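Local coordinates for putative ferritin-like diiron-carboxylate protein TM1526 (Thermotoga maritima, PDB 1VJX) that is of uncharacterised function but probably acts as a ferritin-like oxidoreductase that binds a pair of iron ions within a bundle of four helices, at residues M13-I18 with Y120-G125; E30-E35 with L105-S110; R63-Q68 with K133-I138; L99-V104 with L150-E155. All blocks are in the same frame, centred on the assembly; numbering follows the deposited sequence.

Contact 1 (M13-I18 with Y120-G125); sequences MKVSDI and YELKDG
Apolar contacts carry most of the interface, led by I18 and L122. I18 directs its CB at the other segment, and its CG2 methyl, anti to the backbone N, meets L122 CB at 3.6 Å. The side chains pass alongside each other, pointing opposite ways, and L122 CD1 lies 4.1 Å from I18 CG2. V15 adds a looser touch, its CG1 lying 4.4 Å from L122 CD1. Branched aliphatic residues suit these buried places because they fill space without polar atoms that would need partners. Helices 15-36 and 101-125 meet here as members of the four-helix bundle of the ferritin-like fold, the start of helix 15-36 facing the end of helix 101-125.

Side chain meets backbone one turn away: V15 CG2 sits 3.2 Å from G125 O, a close approach made possible because G125 brings no CB into the room this methyl takes. The polar interactions stay within a segment or go to other parts of the chain. K14 is the N-cap of helix 15-36, and K14 N donates to D17 OD2 at 2.9 Å, almost straight at 168° but from above the carboxylate plane. An aspartate in the first turn suits this N-terminal end, where its negative charge should interact favourably with the positive end of the helix dipole. K14 NZ forms a salt bridge with D75, and E121 OE2 accepts from F83 N.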
loop_
_atom_site.group_PDB
_atom_site.type_symbol
_atom_site.label_atom_id
_atom_site.label_comp_id
_atom_site.label_asym_id
_atom_site.label_seq_id
_atom_site.Cartn_x
_atom_site.Cartn_y
_atom_site.Cartn_z
HETATM N N MSE A 13 -5.015 17.857 5.717
HETATM C CA MSE A 13 -5.502 16.760 4.889
HETATM C C MSE A 13 -6.936 16.445 5.298
HETATM O O MSE A 13 -7.248 16.357 6.497
HETATM C CB MSE A 13 -4.646 15.500 5.026
HETATM C CG MSE A 13 -3.229 15.652 4.472
HETATM SE SE MSE A 13 -3.269 16.120 2.558
HETATM C CE MSE A 13 -3.666 14.192 1.968
ATOM N N LYS A 14 -7.825 16.334 4.315
ATOM C CA LYS A 14 -9.120 15.760 4.600
ATOM C C LYS A 14 -9.038 14.207 4.562
ATOM O O LYS A 14 -8.141 13.633 3.963
ATOM C CB LYS A 14 -10.216 16.283 3.696
ATOM C CG LYS A 14 -10.455 17.760 3.798
ATOM C CD LYS A 14 -11.604 18.161 2.906
ATOM C CE LYS A 14 -11.811 19.639 2.846
ATOM N NZ LYS A 14 -12.743 20.057 1.717
ATOM N N VAL A 15 -9.981 13.560 5.251
ATOM C CA VAL A 15 -10.203 12.141 5.092
ATOM C C VAL A 15 -10.253 11.736 3.624
ATOM O O VAL A 15 -9.701 10.716 3.243
ATOM C CB VAL A 15 -11.530 11.708 5.791
ATOM C CG1 VAL A 15 -12.068 10.367 5.247
ATOM C CG2 VAL A 15 -11.324 11.642 7.296
ATOM N N SER A 16 -10.965 12.497 2.816
ATOM C CA SER A 16 -11.138 12.148 1.428
ATOM C C SER A 16 -9.837 12.234 0.645
ATOM O O SER A 16 -9.670 11.517 -0.340
ATOM C CB SER A 16 -12.141 13.107 0.781
ATOM O OG SER A 16 -11.706 14.435 0.998
ATOM N N ASP A 17 -8.986 13.192 1.030
ATOM C CA ASP A 17 -7.667 13.395 0.445
ATOM C C ASP A 17 -6.851 12.147 0.749
ATOM O O ASP A 17 -6.101 11.655 -0.087
ATOM C CB ASP A 17 -6.950 14.609 1.074
ATOM C CG ASP A 17 -7.684 15.929 0.854
ATOM O OD1 ASP A 17 -8.523 16.033 -0.063
ATOM O OD2 ASP A 17 -7.430 16.949 1.526
ATOM N N ILE A 18 -7.031 11.622 1.942
ATOM C CA ILE A 18 -6.241 10.456 2.406
ATOM C C ILE A 18 -6.708 9.165 1.727
ATOM O O ILE A 18 -5.892 8.331 1.348
ATOM C CB ILE A 18 -6.341 10.346 3.930
ATOM C CG1 ILE A 18 -5.754 11.582 4.598
ATOM C CG2 ILE A 18 -5.613 9.107 4.473
ATOM C CD1 ILE A 18 -4.222 11.682 4.478
ATOM N N TYR A 120 -2.978 3.710 8.693
ATOM C CA TYR A 120 -3.308 3.973 10.075
ATOM C C TYR A 120 -3.927 5.394 10.216
ATOM O O TYR A 120 -4.926 5.582 10.885
ATOM C CB TYR A 120 -2.093 3.783 11.008
ATOM C CG TYR A 120 -1.877 2.346 11.508
ATOM C CD1 TYR A 120 -2.856 1.685 12.253
ATOM C CD2 TYR A 120 -0.680 1.660 11.268
ATOM C CE1 TYR A 120 -2.664 0.358 12.733
ATOM C CE2 TYR A 120 -0.477 0.298 11.759
ATOM C CZ TYR A 120 -1.481 -0.331 12.476
ATOM O OH TYR A 120 -1.325 -1.626 12.959
ATOM N N GLU A 121 -3.348 6.371 9.522
ATOM C CA GLU A 121 -3.807 7.749 9.604
ATOM C C GLU A 121 -5.237 7.840 9.197
ATOM O O GLU A 121 -6.027 8.451 9.908
ATOM C CB GLU A 121 -2.905 8.683 8.794
ATOM C CG GLU A 121 -1.576 8.915 9.530
ATOM C CD GLU A 121 -0.494 9.616 8.708
ATOM O OE1 GLU A 121 -0.520 9.524 7.465
ATOM O OE2 GLU A 121 0.390 10.268 9.317
ATOM N N LEU A 122 -5.549 7.183 8.078
ATOM C CA LEU A 122 -6.881 7.091 7.491
ATOM C C LEU A 122 -7.906 6.463 8.429
ATOM O O LEU A 122 -9.029 6.979 8.600
ATOM C CB LEU A 122 -6.839 6.228 6.213
ATOM C CG LEU A 122 -8.231 5.847 5.648
ATOM C CD1 LEU A 122 -9.061 7.113 5.320
ATOM C CD2 LEU A 122 -8.150 4.913 4.435
ATOM N N LYS A 123 -7.520 5.350 9.027
ATOM C CA LYS A 123 -8.360 4.681 9.982
ATOM C C LYS A 123 -8.769 5.561 11.160
ATOM O O LYS A 123 -9.944 5.597 11.556
ATOM C CB LYS A 123 -7.720 3.412 10.466
ATOM C CG LYS A 123 -8.721 2.541 11.216
ATOM C CD LYS A 123 -8.266 1.071 11.515
ATOM C CE LYS A 123 -7.112 1.042 12.490
ATOM N NZ LYS A 123 -7.589 1.258 13.881
ATOM N N ASP A 124 -7.806 6.298 11.681
ATOM C CA ASP A 124 -8.071 7.273 12.733
ATOM C C ASP A 124 -9.027 8.392 12.313
ATOM O O ASP A 124 -9.629 9.003 13.155
ATOM C CB ASP A 124 -6.780 7.923 13.185
ATOM C CG ASP A 124 -6.109 7.184 14.326
ATOM O OD1 ASP A 124 -6.442 5.978 14.594
ATOM O OD2 ASP A 124 -5.229 7.762 15.012
ATOM N N GLY A 125 -9.151 8.663 11.023
ATOM C CA GLY A 125 -9.979 9.780 10.526
ATOM C C GLY A 125 -11.396 9.383 10.180
ATOM O O GLY A 125 -12.288 10.246 9.994
#

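Contact 2 (E30-E35 with L105-S110); sequences ERFYRE and LDIAIS
F32 and A108 form the tight part of this contact. With CG anti to its backbone N (chi1 -174°), the F32 ring reaches across to helix 101-125 and presents an edge, CE2 standing 3.8 Å from A108 CB, which lies near the ring plane. The ring tip also meets I107, CZ to CG2 at 3.9 Å, in an oblique approach with the two side chains crossing at about a right angle. Y33 turns its own edge to the same methyl, CE1 to A108 CB at 4.2 Å. Alanine suits this place: its one methyl is small enough for two aromatic edges to share, while the axes of the two segments come no nearer than 11.9 Å.

Beyond the rings the contact loosens into a water bridge. A water lies a short 2.5 Å from Y33 OH and donates to A108 O at 2.7 Å, so it links a buried phenol to a helix carbonyl too far away to bond directly. On the solvent side, exposed R31 forms a salt bridge with E35 one turn on, NH2 to OE1 at 3.0 Å.

The two segments run nearly antiparallel, at 161°. Around them, Y33 packs on L51 and A52 of helix 43-68 and on L149 of helix 129-156, so all four bundle helices meet here, while F32 stacks edge-to-face with F87 of the long connection between the helix pairs.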
loop_
_atom_site.group_PDB
_atom_site.type_symbol
_atom_site.label_atom_id
_atom_site.label_comp_id
_atom_site.label_asym_id
_atom_site.label_seq_id
_atom_site.Cartn_x
_atom_site.Cartn_y
_atom_site.Cartn_z
ATOM N N GLU A 30 0.216 -2.699 -6.547
ATOM C CA GLU A 30 -0.184 -3.774 -7.452
ATOM C C GLU A 30 0.775 -3.829 -8.634
ATOM O O GLU A 30 1.277 -4.896 -8.986
ATOM C CB GLU A 30 -1.643 -3.598 -7.943
ATOM C CG GLU A 30 -2.001 -4.439 -9.185
ATOM C CD GLU A 30 -3.457 -4.318 -9.644
ATOM O OE1 GLU A 30 -4.150 -3.385 -9.221
ATOM O OE2 GLU A 30 -3.927 -5.156 -10.431
ATOM N N ARG A 31 0.982 -2.668 -9.257
ATOM C CA ARG A 31 1.836 -2.544 -10.424
ATOM C C ARG A 31 3.284 -2.903 -10.163
ATOM O O ARG A 31 3.920 -3.584 -10.947
ATOM C CB ARG A 31 1.813 -1.111 -10.933
ATOM C CG ARG A 31 0.906 -0.912 -12.081
ATOM C CD ARG A 31 1.071 0.442 -12.732
ATOM N NE ARG A 31 2.406 0.547 -13.338
ATOM C CZ ARG A 31 3.371 1.412 -12.987
ATOM N NH1 ARG A 31 3.175 2.323 -12.028
ATOM N NH2 ARG A 31 4.548 1.372 -13.627
ATOM N N PHE A 32 3.812 -2.336 -9.094
ATOM C CA PHE A 32 5.151 -2.651 -8.597
ATOM C C PHE A 32 5.325 -4.177 -8.506
ATOM O O PHE A 32 6.167 -4.746 -9.200
ATOM C CB PHE A 32 5.330 -1.978 -7.247
ATOM C CG PHE A 32 6.713 -2.079 -6.666
ATOM C CD1 PHE A 32 7.811 -1.563 -7.337
ATOM C CD2 PHE A 32 6.895 -2.623 -5.405
ATOM C CE1 PHE A 32 9.086 -1.642 -6.765
ATOM C CE2 PHE A 32 8.150 -2.695 -4.833
ATOM C CZ PHE A 32 9.246 -2.208 -5.509
ATOM N N TYR A 33 4.480 -4.835 -7.709
ATOM C CA TYR A 33 4.656 -6.267 -7.422
ATOM C C TYR A 33 4.484 -7.132 -8.681
ATOM O O TYR A 33 5.206 -8.129 -8.857
ATOM C CB TYR A 33 3.747 -6.738 -6.274
ATOM C CG TYR A 33 4.056 -6.124 -4.913
ATOM C CD1 TYR A 33 5.353 -6.122 -4.397
ATOM C CD2 TYR A 33 3.037 -5.590 -4.120
ATOM C CE1 TYR A 33 5.629 -5.577 -3.152
ATOM C CE2 TYR A 33 3.293 -5.047 -2.873
ATOM C CZ TYR A 33 4.590 -5.035 -2.387
ATOM O OH TYR A 33 4.852 -4.495 -1.136
ATOM N N ARG A 34 3.570 -6.730 -9.554
ATOM C CA ARG A 34 3.334 -7.457 -10.785
ATOM C C ARG A 34 4.538 -7.286 -11.738
ATOM O O ARG A 34 5.011 -8.261 -12.316
ATOM C CB ARG A 34 2.010 -7.013 -11.436
ATOM C CG ARG A 34 1.337 -8.109 -12.237
ATOM C CD ARG A 34 0.050 -7.698 -12.923
ATOM N NE ARG A 34 -1.103 -7.577 -12.023
ATOM C CZ ARG A 34 -1.780 -8.596 -11.515
ATOM N NH1 ARG A 34 -1.396 -9.851 -11.761
ATOM N NH2 ARG A 34 -2.832 -8.365 -10.734
ATOM N N GLU A 35 5.029 -6.054 -11.874
ATOM C CA GLU A 35 6.254 -5.765 -12.631
ATOM C C GLU A 35 7.500 -6.434 -12.015
ATOM O O GLU A 35 8.356 -6.922 -12.745
ATOM C CB GLU A 35 6.480 -4.247 -12.762
ATOM C CG GLU A 35 5.541 -3.564 -13.770
ATOM C CD GLU A 35 5.566 -2.022 -13.742
ATOM O OE1 GLU A 35 5.300 -1.404 -12.680
ATOM O OE2 GLU A 35 5.830 -1.417 -14.797
ATOM N N LEU A 105 13.579 -5.743 -2.689
ATOM C CA LEU A 105 12.957 -5.885 -1.391
ATOM C C LEU A 105 13.196 -4.670 -0.488
ATOM O O LEU A 105 12.294 -4.228 0.235
ATOM C CB LEU A 105 13.442 -7.168 -0.715
ATOM C CG LEU A 105 12.829 -8.472 -1.225
ATOM C CD1 LEU A 105 13.254 -9.560 -0.408
ATOM C CD2 LEU A 105 11.304 -8.423 -1.225
ATOM N N ASP A 106 14.390 -4.103 -0.530
ATOM C CA ASP A 106 14.672 -2.943 0.307
ATOM C C ASP A 106 13.705 -1.845 -0.011
ATOM O O ASP A 106 13.185 -1.193 0.869
ATOM C CB ASP A 106 16.123 -2.454 0.118
ATOM C CG ASP A 106 17.147 -3.312 0.900
ATOM O OD1 ASP A 106 16.750 -3.998 1.860
ATOM O OD2 ASP A 106 18.368 -3.377 0.602
ATOM N N ILE A 107 13.469 -1.651 -1.297
ATOM C CA ILE A 107 12.525 -0.631 -1.768
ATOM C C ILE A 107 11.077 -0.971 -1.337
ATOM O O ILE A 107 10.373 -0.128 -0.809
ATOM C CB ILE A 107 12.657 -0.460 -3.302
ATOM C CG1 ILE A 107 14.057 0.084 -3.650
ATOM C CG2 ILE A 107 11.570 0.476 -3.824
ATOM C CD1 ILE A 107 14.471 -0.106 -5.118
ATOM N N ALA A 108 10.683 -2.223 -1.540
ATOM C CA ALA A 108 9.355 -2.702 -1.196
ATOM C C ALA A 108 9.078 -2.487 0.252
ATOM O O ALA A 108 8.000 -2.109 0.618
ATOM C CB ALA A 108 9.235 -4.177 -1.493
ATOM N N ILE A 109 10.066 -2.799 1.086
ATOM C CA ILE A 109 9.893 -2.770 2.536
ATOM C C ILE A 109 9.719 -1.329 2.970
ATOM O O ILE A 109 8.869 -1.015 3.799
ATOM C CB ILE A 109 11.066 -3.454 3.212
ATOM C CG1 ILE A 109 10.911 -4.973 3.047
ATOM C CG2 ILE A 109 11.142 -3.077 4.683
ATOM C CD1 ILE A 109 12.167 -5.773 3.288
ATOM N N SER A 110 10.495 -0.455 2.359
ATOM C CA SER A 110 10.506 0.939 2.750
ATOM C C SER A 110 9.223 1.655 2.364
ATOM O O SER A 110 8.715 2.407 3.173
ATOM C CB SER A 110 11.736 1.657 2.168
ATOM O OG SER A 110 11.593 3.052 2.328
HETATM O O HOH W 1 6.104 -2.328 -1.232
#

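Contact 3 (R63-Q68 with K133-I138)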
loop_
_atom_site.group_PDB
_atom_site.type_symbol
_atom_site.label_atom_id
_atom_site.label_comp_id
_atom_site.label_asym_id
_atom_site.label_seq_id
_atom_site.Cartn_x
_atom_site.Cartn_y
_atom_site.Cartn_z
ATOM N N ARG A 63 -11.658 2.362 -3.207
ATOM C CA ARG A 63 -12.424 3.157 -4.221
ATOM C C ARG A 63 -13.914 3.144 -3.835
ATOM O O ARG A 63 -14.564 4.171 -3.809
ATOM C CB ARG A 63 -12.298 2.607 -5.641
ATOM C CG ARG A 63 -10.941 2.782 -6.299
ATOM C CD ARG A 63 -10.984 2.691 -7.859
ATOM N NE ARG A 63 -11.055 1.302 -8.296
ATOM C CZ ARG A 63 -9.993 0.508 -8.474
ATOM N NH1 ARG A 63 -8.765 0.972 -8.315
ATOM N NH2 ARG A 63 -10.157 -0.756 -8.845
ATOM N N LYS A 64 -14.447 1.974 -3.516
ATOM C CA LYS A 64 -15.846 1.866 -3.123
ATOM C C LYS A 64 -16.104 2.772 -1.921
ATOM O O LYS A 64 -17.141 3.380 -1.790
ATOM C CB LYS A 64 -16.151 0.411 -2.777
ATOM C CG LYS A 64 -17.604 0.038 -2.808
ATOM C CD LYS A 64 -17.841 -1.293 -2.039
ATOM C CE LYS A 64 -19.325 -1.675 -2.012
ATOM N NZ LYS A 64 -19.500 -3.112 -2.409
HETATM N N MSE A 65 -15.120 2.848 -1.048
HETATM C CA MSE A 65 -15.258 3.547 0.240
HETATM C C MSE A 65 -15.337 5.043 0.007
HETATM O O MSE A 65 -16.231 5.722 0.557
HETATM C CB MSE A 65 -14.091 3.218 1.150
HETATM C CG MSE A 65 -14.211 3.847 2.481
HETATM SE SE MSE A 65 -12.868 3.189 3.825
HETATM C CE MSE A 65 -13.346 1.177 4.073
ATOM N N SER A 66 -14.444 5.553 -0.845
ATOM C CA SER A 66 -14.441 6.985 -1.111
ATOM C C SER A 66 -15.714 7.460 -1.834
ATOM O O SER A 66 -16.095 8.628 -1.754
ATOM C CB SER A 66 -13.180 7.387 -1.869
ATOM O OG SER A 66 -13.339 7.341 -3.255
ATOM N N ASP A 67 -16.338 6.547 -2.559
ATOM C CA ASP A 67 -17.627 6.776 -3.172
ATOM C C ASP A 67 -18.807 6.718 -2.196
ATOM O O ASP A 67 -19.722 7.497 -2.272
ATOM C CB ASP A 67 -17.864 5.724 -4.238
ATOM C CG ASP A 67 -19.003 6.087 -5.131
ATOM O OD1 ASP A 67 -19.186 7.332 -5.354
ATOM O OD2 ASP A 67 -19.746 5.201 -5.633
ATOM N N GLN A 68 -18.777 5.774 -1.266
ATOM C CA GLN A 68 -19.969 5.472 -0.465
ATOM C C GLN A 68 -19.932 6.026 0.974
ATOM O O GLN A 68 -20.974 6.141 1.594
ATOM C CB GLN A 68 -20.185 3.948 -0.475
ATOM C CG GLN A 68 -20.882 3.451 -1.800
ATOM C CD GLN A 68 -20.856 1.913 -1.917
ATOM O OE1 GLN A 68 -20.320 1.227 -1.026
ATOM N NE2 GLN A 68 -21.436 1.376 -3.011
ATOM N N LYS A 133 -13.419 -0.803 10.657
ATOM C CA LYS A 133 -13.151 -2.256 10.671
ATOM C C LYS A 133 -12.630 -2.726 9.304
ATOM O O LYS A 133 -11.710 -3.553 9.236
ATOM C CB LYS A 133 -14.375 -3.071 11.163
ATOM C CG LYS A 133 -14.394 -4.574 10.742
ATOM C CD LYS A 133 -14.903 -5.506 11.855
ATOM N N THR A 134 -13.146 -2.139 8.223
ATOM C CA THR A 134 -12.750 -2.525 6.869
ATOM C C THR A 134 -11.280 -2.177 6.627
ATOM O O THR A 134 -10.522 -2.951 6.045
ATOM C CB THR A 134 -13.665 -1.853 5.799
ATOM O OG1 THR A 134 -15.032 -2.330 5.874
ATOM C CG2 THR A 134 -13.230 -2.232 4.416
ATOM N N VAL A 135 -10.887 -1.019 7.116
ATOM C CA VAL A 135 -9.522 -0.546 6.970
ATOM C C VAL A 135 -8.543 -1.269 7.884
ATOM O O VAL A 135 -7.407 -1.457 7.496
ATOM C CB VAL A 135 -9.419 1.021 7.163
ATOM C CG1 VAL A 135 -7.999 1.493 7.016
ATOM C CG2 VAL A 135 -10.372 1.786 6.173
ATOM N N LYS A 136 -8.960 -1.643 9.089
ATOM C CA LYS A 136 -8.129 -2.490 9.958
ATOM C C LYS A 136 -7.791 -3.866 9.338
ATOM O O LYS A 136 -6.691 -4.360 9.505
ATOM C CB LYS A 136 -8.799 -2.713 11.317
ATOM C CG LYS A 136 -7.935 -3.572 12.240
ATOM C CD LYS A 136 -8.135 -3.329 13.709
ATOM C CE LYS A 136 -6.916 -3.869 14.561
ATOM N NZ LYS A 136 -7.083 -5.285 14.937
ATOM N N LYS A 137 -8.764 -4.481 8.673
ATOM C CA LYS A 137 -8.546 -5.691 7.894
ATOM C C LYS A 137 -7.424 -5.520 6.861
ATOM O O LYS A 137 -6.510 -6.354 6.783
ATOM C CB LYS A 137 -9.857 -6.120 7.212
ATOM C CG LYS A 137 -9.892 -7.594 6.775
ATOM C CD LYS A 137 -11.246 -7.952 6.128
ATOM C CE LYS A 137 -11.125 -9.086 5.077
ATOM N NZ LYS A 137 -10.692 -10.424 5.668
ATOM N N ILE A 138 -7.483 -4.413 6.113
ATOM C CA ILE A 138 -6.467 -4.066 5.109
ATOM C C ILE A 138 -5.091 -3.847 5.728
ATOM O O ILE A 138 -4.091 -4.314 5.200
ATOM C CB ILE A 138 -6.907 -2.803 4.298
ATOM C CG1 ILE A 138 -8.126 -3.120 3.395
ATOM C CG2 ILE A 138 -5.767 -2.246 3.402
ATOM C CD1 ILE A 138 -8.744 -1.900 2.753
#
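M65, a selenomethionine, lays the end of its side chain over T134 and V135 of helix 129-156. Its CG is anti to the backbone N (chi1 -177°), which carries the chain straight out from helix 43-68, and the bend at chi3 (-64°) then turns the terminal methyl against both partners. M65 and T134 reach toward each other tip to tip, with M65 CE 3.4 Å from T134 CG2, tighter than usual for two carbons. V135 comes in from the flank, its CG2 lying 3.7 Å from both SE and CE of M65. A long, flexible side chain suits this place, for it spans a gap of 9.3 Å between M65 CA and T134 CA.

T134 shows its methyl to the contact while OG1 bonds to D130 O, one turn earlier in its own helix, so the hydroxyl is satisfied without the other segment. L19 of helix 15-36 and L126 of the turn after helix 101-125 also pack on M65, closing this end of the ferritin-like bundle. No hydrogen bond links the two segments; helices 43-68 and 129-156 are held together here by dispersion and by the burial of apolar surface.

Contact 4 (L99-V104 with L150-E155); sequences LTLKEV and LEMKRE
L101 extends with CG anti to its backbone N (chi1 -173°), while M152, a selenomethionine, bends at chi3 (77°); together these torsions bring L101 CD1 to 3.9 Å from M152 CE, the two side chains lying roughly perpendicular. This is the apolar part of the contact, and both residues suit it, leucine for its branched bulk and methionine for a tip that can swing to meet it.

Toward the solvent, two lysines take over. K102 and K153 both run extended and turn only at chi4, which sets K102 NZ 4.1 Å from K153 NZ. The two ammonium groups gather round one carboxylate: D106 OD2 forms a salt bridge with K102 and D106 OD1 one with K153, so the shared anion should offset their mutual charge and ties the two helices together.

A capping box begins helix 101-125. T100 N donates to E103 OE2 at 3.3 Å, almost straight at 178° and on the anti side of the carboxylate, and E103 N returns a weak bond to T100 OG1, also 3.3 Å. Threonine and glutamate are classic choices for these two places, and R96 holds E103 OE2 as well.

Helices 101-125 and 129-156 are neighbours in the bundle at this end. L101 and M152 both rest on F48 of helix 43-68, M152 also touches I44 and T47 there, and L105 packs on M152 one turn along.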
loop_
_atom_site.group_PDB
_atom_site.type_symbol
_atom_site.label_atom_id
_atom_site.label_comp_id
_atom_site.label_asym_id
_atom_site.label_seq_id
_atom_site.Cartn_x
_atom_site.Cartn_y
_atom_site.Cartn_z
ATOM N N LEU A 99 18.422 -7.245 -11.831
ATOM C CA LEU A 99 18.054 -6.802 -10.508
ATOM C C LEU A 99 18.253 -7.928 -9.490
ATOM O O LEU A 99 17.931 -9.087 -9.764
ATOM C CB LEU A 99 16.597 -6.328 -10.489
ATOM C CG LEU A 99 16.233 -5.085 -11.319
ATOM C CD1 LEU A 99 14.765 -4.764 -11.103
ATOM C CD2 LEU A 99 17.065 -3.871 -10.953
ATOM N N THR A 100 18.793 -7.569 -8.323
ATOM C CA THR A 100 18.894 -8.485 -7.195
ATOM C C THR A 100 17.618 -8.424 -6.357
ATOM O O THR A 100 16.932 -7.406 -6.316
ATOM C CB THR A 100 20.116 -8.157 -6.300
ATOM O OG1 THR A 100 19.951 -6.892 -5.657
ATOM C CG2 THR A 100 21.403 -7.992 -7.122
ATOM N N LEU A 101 17.310 -9.520 -5.681
ATOM C CA LEU A 101 16.131 -9.572 -4.817
ATOM C C LEU A 101 16.268 -8.557 -3.697
ATOM O O LEU A 101 15.310 -7.871 -3.369
ATOM C CB LEU A 101 15.915 -10.995 -4.259
ATOM C CG LEU A 101 14.603 -11.214 -3.473
ATOM C CD1 LEU A 101 13.356 -11.174 -4.359
ATOM C CD2 LEU A 101 14.683 -12.541 -2.686
ATOM N N LYS A 102 17.480 -8.442 -3.162
ATOM C CA LYS A 102 17.801 -7.505 -2.083
ATOM C C LYS A 102 17.417 -6.066 -2.366
ATOM O O LYS A 102 16.761 -5.438 -1.556
ATOM C CB LYS A 102 19.312 -7.547 -1.770
ATOM C CG LYS A 102 19.794 -6.547 -0.694
ATOM C CD LYS A 102 21.254 -6.825 -0.245
ATOM C CE LYS A 102 21.621 -6.150 1.102
ATOM N NZ LYS A 102 21.203 -4.689 1.208
ATOM N N GLU A 103 17.883 -5.519 -3.482
ATOM C CA GLU A 103 17.650 -4.106 -3.747
ATOM C C GLU A 103 16.160 -3.801 -3.945
ATOM O O GLU A 103 15.653 -2.792 -3.513
ATOM C CB GLU A 103 18.498 -3.630 -4.925
ATOM C CG GLU A 103 18.177 -4.192 -6.284
ATOM C CD GLU A 103 19.167 -3.664 -7.320
ATOM O OE1 GLU A 103 19.258 -2.394 -7.440
ATOM O OE2 GLU A 103 19.851 -4.496 -7.993
ATOM N N VAL A 104 15.482 -4.749 -4.551
ATOM C CA VAL A 104 14.062 -4.709 -4.833
ATOM C C VAL A 104 13.232 -4.786 -3.532
ATOM O O VAL A 104 12.293 -4.003 -3.306
ATOM C CB VAL A 104 13.775 -5.898 -5.827
ATOM C CG1 VAL A 104 12.493 -6.657 -5.532
ATOM C CG2 VAL A 104 13.879 -5.427 -7.298
ATOM N N LEU A 150 10.011 -9.179 4.719
ATOM C CA LEU A 150 11.148 -9.306 5.632
ATOM C C LEU A 150 11.655 -10.762 5.714
ATOM O O LEU A 150 12.867 -11.015 5.878
ATOM C CB LEU A 150 10.762 -8.763 7.012
ATOM C CG LEU A 150 10.491 -7.249 7.059
ATOM C CD1 LEU A 150 9.722 -6.838 8.328
ATOM C CD2 LEU A 150 11.827 -6.454 6.952
ATOM N N GLU A 151 10.719 -11.704 5.593
ATOM C CA GLU A 151 11.023 -13.137 5.521
ATOM C C GLU A 151 11.870 -13.466 4.272
ATOM O O GLU A 151 12.867 -14.150 4.368
ATOM C CB GLU A 151 9.709 -13.948 5.550
ATOM C CG GLU A 151 9.846 -15.458 5.377
ATOM C CD GLU A 151 8.543 -16.199 5.684
ATOM O OE1 GLU A 151 7.689 -16.343 4.778
ATOM O OE2 GLU A 151 8.362 -16.636 6.848
HETATM N N MSE A 152 11.461 -12.957 3.118
HETATM C CA MSE A 152 12.227 -13.086 1.883
HETATM C C MSE A 152 13.596 -12.410 1.983
HETATM O O MSE A 152 14.598 -12.981 1.560
HETATM C CB MSE A 152 11.438 -12.517 0.701
HETATM C CG MSE A 152 10.234 -13.342 0.301
HETATM SE SE MSE A 152 9.117 -12.434 -1.030
HETATM C CE MSE A 152 10.185 -12.703 -2.661
ATOM N N LYS A 153 13.649 -11.204 2.544
ATOM C CA LYS A 153 14.941 -10.537 2.735
ATOM C C LYS A 153 15.899 -11.396 3.555
ATOM O O LYS A 153 17.066 -11.603 3.202
ATOM C CB LYS A 153 14.770 -9.195 3.437
ATOM C CG LYS A 153 16.049 -8.356 3.448
ATOM C CD LYS A 153 15.889 -7.060 4.247
ATOM C CE LYS A 153 17.239 -6.464 4.671
ATOM N NZ LYS A 153 18.045 -5.950 3.514
ATOM N N ARG A 154 15.386 -11.870 4.681
ATOM C CA ARG A 154 16.176 -12.584 5.667
ATOM C C ARG A 154 16.668 -13.906 5.102
ATOM O O ARG A 154 17.796 -14.307 5.354
ATOM C CB ARG A 154 15.287 -12.835 6.874
ATOM C CG ARG A 154 15.978 -13.172 8.179
ATOM C CD ARG A 154 15.019 -13.764 9.203
ATOM N NE ARG A 154 14.379 -14.972 8.668
ATOM C CZ ARG A 154 14.827 -16.228 8.848
ATOM N NH1 ARG A 154 15.921 -16.489 9.585
ATOM N NH2 ARG A 154 14.167 -17.246 8.286
ATOM N N GLU A 155 15.813 -14.574 4.334
ATOM C CA GLU A 155 16.063 -15.924 3.852
ATOM C C GLU A 155 16.850 -15.996 2.550
ATOM O O GLU A 155 17.897 -16.647 2.469
ATOM C CB GLU A 155 14.739 -16.637 3.649
ATOM C CG GLU A 155 14.041 -16.987 4.950
ATOM C CD GLU A 155 12.705 -17.689 4.727
ATOM O OE1 GLU A 155 12.117 -17.543 3.591
ATOM O OE2 GLU A 155 12.259 -18.380 5.693
#

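How the contacts relate
The four contacts lie in pairs on opposite sides of the centre of one four-helix bundle. Contacts 1 and 3 share one side, centres 11 Å apart, and touch where L122 and K123 pack on V135 and K136; contacts 2 and 4 lie on the other, also 11 Å apart, and meet through L105, D106 and I109. Across the centre, contacts 1 and 4 are about 31 Å apart, centre to centre. Helix 101-125 serves contacts 1, 2 and 4, helix 15-36 contacts 1 and 2, helix 129-156 contacts 3 and 4, and helix 43-68 contact 3. Contact 2 is nested within the loop of contact 1, while the other pairs interleave, so distant parts of the sequence join the helices on both sides of the centre.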